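Local coordinates for CLIP-associating protein (Drosophila melanogaster, PDB 4G3A) that tracks microtubule plus ends, promotes the stabilisation of dynamic microtubules and is required for mitotic spindle formation and kinetochore attachment, here represented by its N-terminal TOG-like domain of HEAT repeats, at residues 56-61 with 67-72. Sequence-based numbering, arbitrary orientation.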
loop_
_atom_site.group_PDB
_atom_site.type_symbol
_atom_site.label_atom_id
_atom_site.label_comp_id
_atom_site.label_asym_id
_atom_site.label_seq_id
_atom_site.Cartn_x
_atom_site.Cartn_y
_atom_site.Cartn_z
ATOM N N PRO A 56 1.120 -15.178 10.877
ATOM C CA PRO A 56 0.720 -14.851 12.253
ATOM C C PRO A 56 1.374 -13.570 12.780
ATOM O O PRO A 56 0.792 -12.890 13.623
ATOM C CB PRO A 56 1.199 -16.067 13.054
ATOM C CG PRO A 56 1.190 -17.180 12.070
ATOM C CD PRO A 56 1.605 -16.565 10.760
ATOM N N TRP A 57 2.574 -13.255 12.307
ATOM C CA TRP A 57 3.240 -12.021 12.699
ATOM C C TRP A 57 2.470 -10.837 12.097
ATOM O O TRP A 57 2.138 -9.862 12.777
ATOM C CB TRP A 57 4.675 -12.009 12.168
ATOM C CG TRP A 57 5.626 -12.973 12.843
ATOM C CD1 TRP A 57 5.311 -13.963 13.729
ATOM C CD2 TRP A 57 7.052 -13.020 12.679
ATOM N NE1 TRP A 57 6.454 -14.627 14.123
ATOM C CE2 TRP A 57 7.534 -14.066 13.496
ATOM C CE3 TRP A 57 7.967 -12.279 11.920
ATOM C CZ2 TRP A 57 8.887 -14.386 13.575
ATOM C CZ3 TRP A 57 9.312 -12.600 12.001
ATOM C CH2 TRP A 57 9.759 -13.646 12.821
ATOM N N LEU A 58 2.200 -10.927 10.804
ATOM C CA LEU A 58 1.525 -9.847 10.099
ATOM C C LEU A 58 0.118 -9.637 10.652
ATOM O O LEU A 58 -0.282 -8.508 10.927
ATOM C CB LEU A 58 1.455 -10.161 8.611
ATOM C CG LEU A 58 0.682 -9.161 7.753
ATOM C CD1 LEU A 58 1.379 -7.822 7.791
ATOM C CD2 LEU A 58 0.569 -9.682 6.339
ATOM N N THR A 59 -0.623 -10.729 10.823
ATOM C CA THR A 59 -1.997 -10.660 11.316
ATOM C C THR A 59 -2.059 -10.615 12.844
ATOM O O THR A 59 -3.128 -10.774 13.431
ATOM C CB THR A 59 -2.820 -11.865 10.828
ATOM O OG1 THR A 59 -2.384 -13.050 11.506
ATOM C CG2 THR A 59 -2.657 -12.044 9.321
ATOM N N GLY A 60 -0.914 -10.378 13.480
ATOM C CA GLY A 60 -0.802 -10.489 14.924
ATOM C C GLY A 60 -1.119 -9.232 15.715
ATOM O O GLY A 60 -1.441 -8.190 15.150
ATOM N N SER A 61 -1.022 -9.343 17.038
ATOM C CA SER A 61 -1.367 -8.258 17.950
ATOM C C SER A 61 -0.150 -7.449 18.391
ATOM O O SER A 61 -0.288 -6.371 18.966
ATOM C CB SER A 61 -2.097 -8.818 19.174
ATOM O OG SER A 61 -1.838 -8.044 20.335
ATOM N N GLN A 67 5.184 -5.176 11.906
ATOM C CA GLN A 67 5.943 -4.265 11.066
ATOM C C GLN A 67 7.126 -4.976 10.423
ATOM O O GLN A 67 7.419 -4.769 9.248
ATOM C CB GLN A 67 6.418 -3.062 11.871
ATOM C CG GLN A 67 7.330 -2.135 11.105
ATOM C CD GLN A 67 7.564 -0.842 11.844
ATOM O OE1 GLN A 67 6.701 -0.383 12.593
ATOM N NE2 GLN A 67 8.734 -0.241 11.639
ATOM N N LYS A 68 7.805 -5.815 11.203
ATOM C CA LYS A 68 8.963 -6.544 10.702
ATOM C C LYS A 68 8.559 -7.557 9.644
ATOM O O LYS A 68 9.279 -7.751 8.671
ATOM C CB LYS A 68 9.714 -7.229 11.847
ATOM C CG LYS A 68 10.349 -6.274 12.841
ATOM C CD LYS A 68 11.800 -5.974 12.503
ATOM C CE LYS A 68 11.968 -4.556 11.996
ATOM N NZ LYS A 68 11.162 -3.582 12.797
ATOM N N SER A 69 7.407 -8.200 9.830
ATOM C CA SER A 69 6.885 -9.092 8.803
ATOM C C SER A 69 6.632 -8.347 7.481
ATOM O O SER A 69 6.913 -8.878 6.405
ATOM C CB SER A 69 5.613 -9.788 9.279
ATOM O OG SER A 69 4.520 -8.892 9.296
ATOM N N LEU A 70 6.111 -7.124 7.564
ATOM C CA LEU A 70 5.929 -6.277 6.374
ATOM C C LEU A 70 7.279 -5.987 5.713
ATOM O O LEU A 70 7.444 -6.136 4.506
ATOM C CB LEU A 70 5.251 -4.957 6.746
ATOM C CG LEU A 70 3.787 -5.012 7.182
ATOM C CD1 LEU A 70 3.375 -3.707 7.833
ATOM C CD2 LEU A 70 2.885 -5.331 5.994
ATOM N N GLU A 71 8.248 -5.583 6.522
ATOM C CA GLU A 71 9.611 -5.400 6.047
ATOM C C GLU A 71 10.179 -6.697 5.467
ATOM O O GLU A 71 10.898 -6.676 4.465
ATOM C CB GLU A 71 10.493 -4.882 7.185
ATOM C CG GLU A 71 10.127 -3.464 7.633
ATOM C CD GLU A 71 10.948 -2.979 8.823
ATOM O OE1 GLU A 71 10.340 -2.497 9.799
ATOM O OE2 GLU A 71 12.191 -3.081 8.790
ATOM N N ALA A 72 9.843 -7.825 6.086
ATOM C CA ALA A 72 10.325 -9.112 5.602
ATOM C C ALA A 72 9.714 -9.392 4.244
ATOM O O ALA A 72 10.401 -9.850 3.329
ATOM C CB ALA A 72 9.986 -10.226 6.579
#
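L58 and S69 mark where the backbones come nearest, their CA atoms 5.6 Å apart, as the last turn of helix 47-58 lies against helix 63-80. The first chain leaves helical geometry at T59, and the turn is closed by G60 N bonding to W57 O at 3.2 Å. S69, small and pointing at the other segment, probably allows this close approach: its CB meets W57 CB at 3.8 Å, at the edge of the indole and near the ring plane, while its OG lies 3.2 Å from L58 CA. With chi1 at 73°, that hydroxyl can reach back to hydrogen-bond A66 O in its own helix while still lying against L58 CA and CB. Next to the serine, the two leucines cross at about a right angle, L58 CD1 pressing on L70 CD2 at 3.4 Å, closer than methyl groups normally pack. W57 carries its indole on to helix 21-36, whereas L58 and L70 both reach helix 88-98; L58 O and G60 O accept from R98 NH2. The contact thus joins two helices of the first HEAT repeat through a buried, essentially apolar seam, the only hydroxyl among its touching side chains, that of S69, satisfied within its own helix rather than across the interface.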